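Local structure of P22 protein (Trypanosoma brucei, 3JV1) at residues L12-D17 and E172-I177; V76-G81 and T142-A147; F87-E92 and F96-V101. The protein acts as an accessory factor in RNA editing, specific for the cytochrome oxidase subunit II transcript, and belongs to the Mam33 family. One frame throughout, in Å; residues are numbered along the deposited sequence.

Contact 1 (L12-D17 and E172-I177)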
loop_
_atom_site.group_PDB
_atom_site.type_symbol
_atom_site.label_atom_id
_atom_site.label_comp_id
_atom_site.label_asym_id
_atom_site.label_seq_id
_atom_site.Cartn_x
_atom_site.Cartn_y
_atom_site.Cartn_z
ATOM N N LEU A 12 -32.929 -10.305 2.498
ATOM C CA LEU A 12 -34.115 -10.070 1.693
ATOM C C LEU A 12 -34.882 -8.883 2.278
ATOM O O LEU A 12 -35.330 -8.004 1.549
ATOM C CB LEU A 12 -35.005 -11.315 1.675
ATOM C CG LEU A 12 -36.293 -11.184 0.859
ATOM C CD1 LEU A 12 -35.952 -10.774 -0.567
ATOM C CD2 LEU A 12 -37.061 -12.507 0.877
ATOM N N ARG A 13 -35.021 -8.862 3.597
ATOM C CA ARG A 13 -35.718 -7.776 4.275
ATOM C C ARG A 13 -35.059 -6.427 3.971
ATOM O O ARG A 13 -35.735 -5.443 3.685
ATOM C CB ARG A 13 -35.725 -8.031 5.783
ATOM C CG ARG A 13 -36.171 -6.850 6.635
ATOM C CD ARG A 13 -36.226 -7.244 8.103
ATOM N NE ARG A 13 -36.288 -6.086 8.985
ATOM C CZ ARG A 13 -36.315 -6.157 10.311
ATOM N NH1 ARG A 13 -36.286 -7.336 10.916
ATOM N NH2 ARG A 13 -36.366 -5.049 11.032
ATOM N N GLU A 14 -33.735 -6.384 4.033
ATOM C CA GLU A 14 -33.021 -5.147 3.766
ATOM C C GLU A 14 -33.212 -4.725 2.319
ATOM O O GLU A 14 -33.455 -3.557 2.045
ATOM C CB GLU A 14 -31.536 -5.313 4.099
ATOM C CG GLU A 14 -30.656 -4.097 3.807
ATOM C CD GLU A 14 -31.141 -2.806 4.456
ATOM O OE1 GLU A 14 -32.048 -2.853 5.320
ATOM O OE2 GLU A 14 -30.600 -1.736 4.097
ATOM N N LEU A 15 -33.132 -5.679 1.395
ATOM C CA LEU A 15 -33.305 -5.379 -0.025
ATOM C C LEU A 15 -34.685 -4.764 -0.257
ATOM O O LEU A 15 -34.823 -3.780 -0.986
ATOM C CB LEU A 15 -33.176 -6.654 -0.870
ATOM C CG LEU A 15 -32.476 -6.565 -2.236
ATOM C CD1 LEU A 15 -32.932 -7.733 -3.102
ATOM C CD2 LEU A 15 -32.795 -5.247 -2.933
ATOM N N GLU A 16 -35.705 -5.350 0.363
ATOM C CA GLU A 16 -37.063 -4.843 0.216
ATOM C C GLU A 16 -37.207 -3.471 0.850
ATOM O O GLU A 16 -37.816 -2.585 0.261
ATOM C CB GLU A 16 -38.073 -5.810 0.840
ATOM C CG GLU A 16 -38.110 -7.172 0.170
ATOM C CD GLU A 16 -39.151 -8.101 0.772
ATOM O OE1 GLU A 16 -39.109 -8.342 2.003
ATOM O OE2 GLU A 16 -40.012 -8.594 0.013
ATOM N N ASP A 17 -36.650 -3.289 2.046
ATOM C CA ASP A 17 -36.742 -1.993 2.721
ATOM C C ASP A 17 -35.984 -0.910 1.955
ATOM O O ASP A 17 -36.517 0.162 1.695
ATOM C CB ASP A 17 -36.193 -2.075 4.151
ATOM C CG ASP A 17 -37.034 -2.956 5.052
ATOM O OD1 ASP A 17 -38.122 -3.389 4.616
ATOM O OD2 ASP A 17 -36.605 -3.214 6.197
ATOM N N GLU A 172 -27.107 -5.017 -5.270
ATOM C CA GLU A 172 -26.614 -6.229 -5.904
ATOM C C GLU A 172 -25.886 -7.046 -4.829
ATOM O O GLU A 172 -25.910 -8.278 -4.840
ATOM C CB GLU A 172 -25.681 -5.852 -7.054
ATOM C CG GLU A 172 -25.369 -6.972 -8.027
ATOM C CD GLU A 172 -24.196 -7.807 -7.588
ATOM O OE1 GLU A 172 -23.253 -7.222 -7.011
ATOM O OE2 GLU A 172 -24.210 -9.037 -7.830
ATOM N N TRP A 173 -25.260 -6.336 -3.894
ATOM C CA TRP A 173 -24.543 -6.940 -2.771
ATOM C C TRP A 173 -25.545 -7.747 -1.934
ATOM O O TRP A 173 -25.338 -8.924 -1.667
ATOM C CB TRP A 173 -23.913 -5.825 -1.934
ATOM C CG TRP A 173 -23.172 -6.256 -0.695
ATOM C CD1 TRP A 173 -21.887 -6.699 -0.619
ATOM C CD2 TRP A 173 -23.655 -6.187 0.652
ATOM N NE1 TRP A 173 -21.530 -6.897 0.692
ATOM C CE2 TRP A 173 -22.600 -6.591 1.494
ATOM C CE3 TRP A 173 -24.880 -5.820 1.228
ATOM C CZ2 TRP A 173 -22.727 -6.638 2.889
ATOM C CZ3 TRP A 173 -25.009 -5.867 2.615
ATOM C CH2 TRP A 173 -23.935 -6.273 3.430
ATOM N N LEU A 174 -26.643 -7.111 -1.543
ATOM C CA LEU A 174 -27.685 -7.773 -0.749
ATOM C C LEU A 174 -28.226 -9.014 -1.453
ATOM O O LEU A 174 -28.341 -10.083 -0.855
ATOM C CB LEU A 174 -28.848 -6.813 -0.489
ATOM C CG LEU A 174 -28.592 -5.603 0.413
ATOM C CD1 LEU A 174 -29.767 -4.632 0.339
ATOM C CD2 LEU A 174 -28.378 -6.084 1.839
ATOM N N SER A 175 -28.559 -8.855 -2.730
ATOM C CA SER A 175 -29.104 -9.937 -3.538
ATOM C C SER A 175 -28.153 -11.113 -3.719
ATOM O O SER A 175 -28.560 -12.271 -3.609
ATOM C CB SER A 175 -29.497 -9.412 -4.913
ATOM O OG SER A 175 -29.961 -10.471 -5.731
ATOM N N SER A 176 -26.891 -10.829 -4.009
ATOM C CA SER A 176 -25.938 -11.913 -4.205
ATOM C C SER A 176 -25.649 -12.660 -2.901
ATOM O O SER A 176 -25.442 -13.877 -2.918
ATOM C CB SER A 176 -24.640 -11.393 -4.855
ATOM O OG SER A 176 -24.087 -10.306 -4.143
ATOM N N ILE A 177 -25.644 -11.957 -1.770
ATOM C CA ILE A 177 -25.393 -12.634 -0.501
ATOM C C ILE A 177 -26.599 -13.499 -0.156
ATOM O O ILE A 177 -26.452 -14.598 0.365
ATOM C CB ILE A 177 -25.111 -11.637 0.653
ATOM C CG1 ILE A 177 -23.768 -10.941 0.421
ATOM C CG2 ILE A 177 -25.057 -12.379 1.990
ATOM C CD1 ILE A 177 -23.479 -9.829 1.400
#

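Contact 2 (V76-G81 and T142-A147)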
loop_
_atom_site.group_PDB
_atom_site.type_symbol
_atom_site.label_atom_id
_atom_site.label_comp_id
_atom_site.label_asym_id
_atom_site.label_seq_id
_atom_site.Cartn_x
_atom_site.Cartn_y
_atom_site.Cartn_z
ATOM N N VAL A 76 -5.889 11.583 -13.749
ATOM C CA VAL A 76 -6.306 12.042 -15.052
ATOM C C VAL A 76 -5.062 11.970 -15.922
ATOM O O VAL A 76 -4.068 12.642 -15.654
ATOM C CB VAL A 76 -6.836 13.482 -15.003
ATOM C CG1 VAL A 76 -6.920 14.064 -16.412
ATOM C CG2 VAL A 76 -8.218 13.487 -14.367
ATOM N N LEU A 77 -5.103 11.129 -16.945
ATOM C CA LEU A 77 -3.958 11.010 -17.839
ATOM C C LEU A 77 -4.248 11.630 -19.198
ATOM O O LEU A 77 -5.338 11.466 -19.751
ATOM C CB LEU A 77 -3.565 9.544 -18.036
ATOM C CG LEU A 77 -3.123 8.723 -16.819
ATOM C CD1 LEU A 77 -4.338 8.215 -16.059
ATOM C CD2 LEU A 77 -2.277 7.551 -17.293
ATOM N N VAL A 78 -3.272 12.365 -19.718
ATOM C CA VAL A 78 -3.383 12.973 -21.033
ATOM C C VAL A 78 -2.243 12.320 -21.790
ATOM O O VAL A 78 -1.074 12.582 -21.517
ATOM C CB VAL A 78 -3.209 14.503 -20.977
ATOM C CG1 VAL A 78 -3.290 15.086 -22.390
ATOM C CG2 VAL A 78 -4.299 15.110 -20.093
ATOM N N VAL A 79 -2.600 11.440 -22.721
ATOM C CA VAL A 79 -1.627 10.674 -23.485
ATOM C C VAL A 79 -1.522 11.102 -24.936
ATOM O O VAL A 79 -2.522 11.231 -25.637
ATOM C CB VAL A 79 -1.981 9.168 -23.431
ATOM C CG1 VAL A 79 -0.827 8.330 -23.976
ATOM C CG2 VAL A 79 -2.312 8.770 -21.999
ATOM N N ASN A 80 -0.291 11.290 -25.388
ATOM C CA ASN A 80 -0.031 11.717 -26.754
ATOM C C ASN A 80 1.425 11.425 -27.107
ATOM O O ASN A 80 2.332 11.677 -26.309
ATOM C CB ASN A 80 -0.327 13.218 -26.880
ATOM C CG ASN A 80 -0.374 13.691 -28.319
ATOM O OD1 ASN A 80 -0.668 12.917 -29.223
ATOM N ND2 ASN A 80 -0.106 14.975 -28.534
ATOM N N GLY A 81 1.638 10.870 -28.297
ATOM C CA GLY A 81 2.984 10.564 -28.754
ATOM C C GLY A 81 3.782 9.623 -27.871
ATOM O O GLY A 81 4.995 9.766 -27.753
ATOM N N THR A 142 -4.700 24.223 -14.613
ATOM C CA THR A 142 -6.157 24.122 -14.473
ATOM C C THR A 142 -6.877 24.475 -15.790
ATOM O O THR A 142 -7.835 23.802 -16.174
ATOM C CB THR A 142 -6.683 25.009 -13.299
ATOM O OG1 THR A 142 -8.114 24.929 -13.231
ATOM C CG2 THR A 142 -6.303 26.441 -13.501
ATOM N N SER A 143 -6.405 25.507 -16.486
ATOM C CA SER A 143 -6.990 25.906 -17.771
ATOM C C SER A 143 -6.779 24.817 -18.832
ATOM O O SER A 143 -7.636 24.588 -19.676
ATOM C CB SER A 143 -6.350 27.205 -18.261
ATOM O OG SER A 143 -6.536 28.233 -17.313
ATOM N N TYR A 144 -5.617 24.175 -18.795
ATOM C CA TYR A 144 -5.283 23.090 -19.715
ATOM C C TYR A 144 -6.286 21.933 -19.517
ATOM O O TYR A 144 -6.793 21.353 -20.479
ATOM C CB TYR A 144 -3.854 22.619 -19.425
ATOM C CG TYR A 144 -3.371 21.441 -20.235
ATOM C CD1 TYR A 144 -2.819 21.618 -21.503
ATOM C CD2 TYR A 144 -3.414 20.149 -19.707
ATOM C CE1 TYR A 144 -2.311 20.538 -22.222
ATOM C CE2 TYR A 144 -2.913 19.068 -20.414
ATOM C CZ TYR A 144 -2.362 19.263 -21.664
ATOM O OH TYR A 144 -1.854 18.185 -22.350
ATOM N N LEU A 145 -6.572 21.605 -18.263
ATOM C CA LEU A 145 -7.516 20.539 -17.961
ATOM C C LEU A 145 -8.937 20.943 -18.346
ATOM O O LEU A 145 -9.707 20.134 -18.865
ATOM C CB LEU A 145 -7.465 20.198 -16.475
ATOM C CG LEU A 145 -6.179 19.524 -16.010
ATOM C CD1 LEU A 145 -6.139 19.512 -14.505
ATOM C CD2 LEU A 145 -6.111 18.106 -16.574
ATOM N N SER A 146 -9.281 22.201 -18.096
ATOM C CA SER A 146 -10.609 22.684 -18.421
ATOM C C SER A 146 -10.873 22.659 -19.931
ATOM O O SER A 146 -11.970 22.333 -20.362
ATOM C CB SER A 146 -10.802 24.097 -17.878
ATOM O OG SER A 146 -12.168 24.457 -17.949
ATOM N N ALA A 147 -9.871 22.993 -20.733
ATOM C CA ALA A 147 -10.035 22.983 -22.186
ATOM C C ALA A 147 -10.306 21.570 -22.695
ATOM O O ALA A 147 -10.770 21.385 -23.820
ATOM C CB ALA A 147 -8.793 23.548 -22.866
#

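Contact 3 (F87-E92 and F96-V101)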
loop_
_atom_site.group_PDB
_atom_site.type_symbol
_atom_site.label_atom_id
_atom_site.label_comp_id
_atom_site.label_asym_id
_atom_site.label_seq_id
_atom_site.Cartn_x
_atom_site.Cartn_y
_atom_site.Cartn_z
ATOM N N PHE A 87 -2.177 13.716 -13.862
ATOM C CA PHE A 87 -2.657 14.564 -12.775
ATOM C C PHE A 87 -3.254 13.736 -11.641
ATOM O O PHE A 87 -4.224 12.996 -11.846
ATOM C CB PHE A 87 -3.732 15.523 -13.290
ATOM C CG PHE A 87 -3.233 16.522 -14.301
ATOM C CD1 PHE A 87 -2.793 17.783 -13.896
ATOM C CD2 PHE A 87 -3.197 16.199 -15.653
ATOM C CE1 PHE A 87 -2.328 18.704 -14.830
ATOM C CE2 PHE A 87 -2.731 17.117 -16.600
ATOM C CZ PHE A 87 -2.296 18.373 -16.187
ATOM N N GLY A 88 -2.665 13.855 -10.455
ATOM C CA GLY A 88 -3.174 13.148 -9.296
ATOM C C GLY A 88 -4.187 14.108 -8.717
ATOM O O GLY A 88 -3.823 15.209 -8.298
ATOM N N MET A 89 -5.456 13.718 -8.701
ATOM C CA MET A 89 -6.482 14.618 -8.211
ATOM C C MET A 89 -7.514 14.006 -7.288
ATOM O O MET A 89 -7.550 12.798 -7.061
ATOM C CB MET A 89 -7.209 15.253 -9.393
ATOM C CG MET A 89 -6.288 15.895 -10.410
ATOM S SD MET A 89 -7.152 17.115 -11.365
ATOM C CE MET A 89 -7.989 16.095 -12.528
ATOM N N SER A 90 -8.357 14.872 -6.753
ATOM C CA SER A 90 -9.432 14.446 -5.883
ATOM C C SER A 90 -10.616 15.383 -6.092
ATOM O O SER A 90 -10.443 16.552 -6.440
ATOM C CB SER A 90 -8.973 14.434 -4.423
ATOM O OG SER A 90 -8.334 15.641 -4.075
ATOM N N VAL A 91 -11.821 14.854 -5.928
ATOM C CA VAL A 91 -13.026 15.651 -6.093
ATOM C C VAL A 91 -13.529 16.070 -4.723
ATOM O O VAL A 91 -13.867 15.231 -3.892
ATOM C CB VAL A 91 -14.141 14.863 -6.822
ATOM C CG1 VAL A 91 -15.434 15.663 -6.821
ATOM C CG2 VAL A 91 -13.720 14.568 -8.249
ATOM N N GLU A 92 -13.550 17.374 -4.490
ATOM C CA GLU A 92 -14.010 17.926 -3.227
ATOM C C GLU A 92 -15.120 18.920 -3.526
ATOM O O GLU A 92 -14.879 19.995 -4.074
ATOM C CB GLU A 92 -12.847 18.598 -2.490
ATOM C CG GLU A 92 -11.811 17.604 -1.983
ATOM C CD GLU A 92 -10.544 18.263 -1.475
ATOM O OE1 GLU A 92 -10.620 19.047 -0.508
ATOM O OE2 GLU A 92 -9.464 17.992 -2.042
ATOM N N PHE A 96 -12.610 19.821 -8.965
ATOM C CA PHE A 96 -11.377 19.055 -9.081
ATOM C C PHE A 96 -10.263 19.787 -8.348
ATOM O O PHE A 96 -10.101 20.992 -8.498
ATOM C CB PHE A 96 -10.963 18.892 -10.549
ATOM C CG PHE A 96 -11.661 17.771 -11.265
ATOM C CD1 PHE A 96 -11.465 16.449 -10.871
ATOM C CD2 PHE A 96 -12.507 18.033 -12.335
ATOM C CE1 PHE A 96 -12.100 15.406 -11.534
ATOM C CE2 PHE A 96 -13.150 16.992 -13.005
ATOM C CZ PHE A 96 -12.945 15.677 -12.602
ATOM N N VAL A 97 -9.506 19.056 -7.544
ATOM C CA VAL A 97 -8.387 19.637 -6.833
ATOM C C VAL A 97 -7.141 18.905 -7.319
ATOM O O VAL A 97 -7.075 17.680 -7.272
ATOM C CB VAL A 97 -8.523 19.445 -5.316
ATOM C CG1 VAL A 97 -7.315 20.026 -4.615
ATOM C CG2 VAL A 97 -9.800 20.113 -4.821
ATOM N N ILE A 98 -6.161 19.646 -7.816
ATOM C CA ILE A 98 -4.940 19.017 -8.284
ATOM C C ILE A 98 -4.020 18.799 -7.083
ATOM O O ILE A 98 -3.686 19.746 -6.375
ATOM C CB ILE A 98 -4.210 19.900 -9.313
ATOM C CG1 ILE A 98 -5.143 20.231 -10.476
ATOM C CG2 ILE A 98 -2.978 19.180 -9.823
ATOM C CD1 ILE A 98 -4.633 21.356 -11.346
ATOM N N ASN A 99 -3.615 17.556 -6.855
ATOM C CA ASN A 99 -2.733 17.256 -5.742
ATOM C C ASN A 99 -1.317 17.035 -6.228
ATOM O O ASN A 99 -0.364 17.393 -5.542
ATOM C CB ASN A 99 -3.206 16.007 -4.994
ATOM C CG ASN A 99 -4.608 16.151 -4.468
ATOM O OD1 ASN A 99 -4.947 17.157 -3.840
ATOM N ND2 ASN A 99 -5.440 15.144 -4.718
ATOM N N ASN A 100 -1.190 16.437 -7.411
ATOM C CA ASN A 100 0.110 16.148 -8.004
ATOM C C ASN A 100 0.044 16.250 -9.520
ATOM O O ASN A 100 -1.011 16.082 -10.116
ATOM C CB ASN A 100 0.571 14.725 -7.643
ATOM C CG ASN A 100 0.889 14.558 -6.167
ATOM O OD1 ASN A 100 1.926 15.015 -5.688
ATOM N ND2 ASN A 100 -0.004 13.898 -5.442
ATOM N N VAL A 101 1.187 16.538 -10.127
ATOM C CA VAL A 101 1.317 16.618 -11.576
ATOM C C VAL A 101 2.623 15.912 -11.900
ATOM O O VAL A 101 3.700 16.377 -11.519
ATOM C CB VAL A 101 1.416 18.064 -12.095
ATOM C CG1 VAL A 101 1.640 18.043 -13.611
ATOM C CG2 VAL A 101 0.154 18.829 -11.764
#

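Contact 1 (L12-D17 and E172-I177)
Leu174 pushes its two methyls against Glu14 and Leu15, and this apolar packing makes up most of the contact. Its CD1 gets as far as the opposing backbone, 3.6 Å from Leu15 CA, while both methyls, CD1 and CD2, lie 3.6 Å from Glu14 CG, the methylene portion of an acidic side chain. Leu15 slides past Leu174 in the opposite direction, its CG 4.0 Å from Leu174 CB, and sends CD1 on to Ser175 CB at 4.2 Å. A small serine suits that partly exposed flank, offering its CB to the leucine and adding little bulk.

The polar interactions lie beyond this seam. Glu14 has CG anti to the backbone N (chi1 178°) and then bends at chi2 (54°), which takes the carboxylate off the leucine methyls; OE2 forms a salt bridge with Arg21 and is hydrogen-bonded to the hydroxyl of Tyr170. Neighbouring Trp173 instead serves the assembly, its NE1 bonding to Val101 O of the second subunit.

The axes of the two segments approach to 9.1 Å, with 152° between their N-to-C directions, an antiparallel pairing of N- and C-terminal helices as in other proteins of the Mam33 family. Carbon alone joins the two segments, and the nearby arginine probably favours an ionised Glu14 despite its burial.

Contact 2 (V76-G81 and T142-A147)
Val78 and Tyr144 meet end-on from opposite directions, the phenol oxygen OH lying 3.4 Å from Val78 CG1. Tyr144 lies with CG anti to its backbone N (chi1 177°), and the long ring can therefore span from the helix to a strand whose backbone is far off. The other valine methyl, CG2, stands obliquely to the ring, 4.2 Å from Tyr144 CE2. The next residue, Leu145, reaches Val76 with a single methyl, CD2, which comes 4.1 Å from Val76 CG1. Even the nearest alpha carbons here, those of Val76 and Leu145, are 9.1 Å apart, and large side chains on the helix are what close the distance.

The arrangement is a helix, 135-146, laid on one face of the six-stranded antiparallel sheet. In strand 72-80 alternate residues point to the same face, which is why Val76 and Val78 both meet the helix while Leu77 between them turns to the other face. Beta-branched valine fits such a strand well, keeping a short, stiff apolar surface close to the backbone. Leu85 and Phe87 of the adjoining strand 83-92 continue that surface beneath Tyr144 and Leu145. Further groups close the packed side: Arg148 makes a cation-pi contact with the Tyr144 ring, and Phe180 of the third subunit packs on Val78.

Away from this buried patch the packing gives way to solvent. Thr142 and Ser146 occupy the outward side of the helix, where small hydroxylated residues are at ease in water, and Gly81 follows the strand with a positive phi (59°) that glycine readily adopts.

Contact 3 (F87-E92 and F96-V101)
Gly88 faces both Asn99 and Asn100 in the beta hairpin of strands 83-92 and 95-104, and its carbonyl is the hub of a classic bulge. Gly88 O accepts from Asn99 N at 2.8 Å and from Asn100 N at 3.0 Å, the latter on a lone pair in the carbonyl plane. Gly88 N returns a bond to Asn100 O at 2.8 Å, from above that carbonyl's plane. Glycine suits the spot because a beta carbon would sit tightly against Asn100 CB.

Beyond the bulge the antiparallel ladder resumes one residue out of step, Ser90 pairing with Val97 through Ser90 N to Val97 O (3.1 Å) and Val97 N to Ser90 O (2.9 Å). The extra residue, Asn99, uses its side-chain amide on the next rung: ND2 donates to Ser90 OG at 3.0 Å and 165°, the hydroxyl lying close to the amide plane. Ser90 OG also makes a weak bond to Glu92 OE2.

The other face is apolar. The bend of Met89 at chi3 (-80°) turns its CE methyl toward Phe96 CD1; SD, 5.2 Å from the Phe96 ring centroid and oblique to it, makes this a Met-aromatic contact. Val91 CG2 packs on the same ring, which Leu154 and Ile158 of helix 152-181 also touch. Nearer the other end, Phe87 and Val101 lie side by side, Phe87 CD1 lying 3.8 Å from Val101 CG2.

Contacts 2 and 3 share the sheet and touch, their centres about 12 Å apart: Val76 O probably accepts a hydrogen bond from Phe87 N, and Leu145 packs on both Phe87 and Ile98. Contact 1 lies on the opposite side of the chain's centre, about 35 Å from contact 3 between centres, in the paired terminal helices. Contacts 1 and 2 are both buried and joined by carbon packing, helix on helix in one and helix on sheet in the other. Contact 3, only partly buried, combines backbone hydrogen bonds with an apolar face. Helix 152-181 serves contact 1 and, with its earlier turns, covers Phe96 of contact 3.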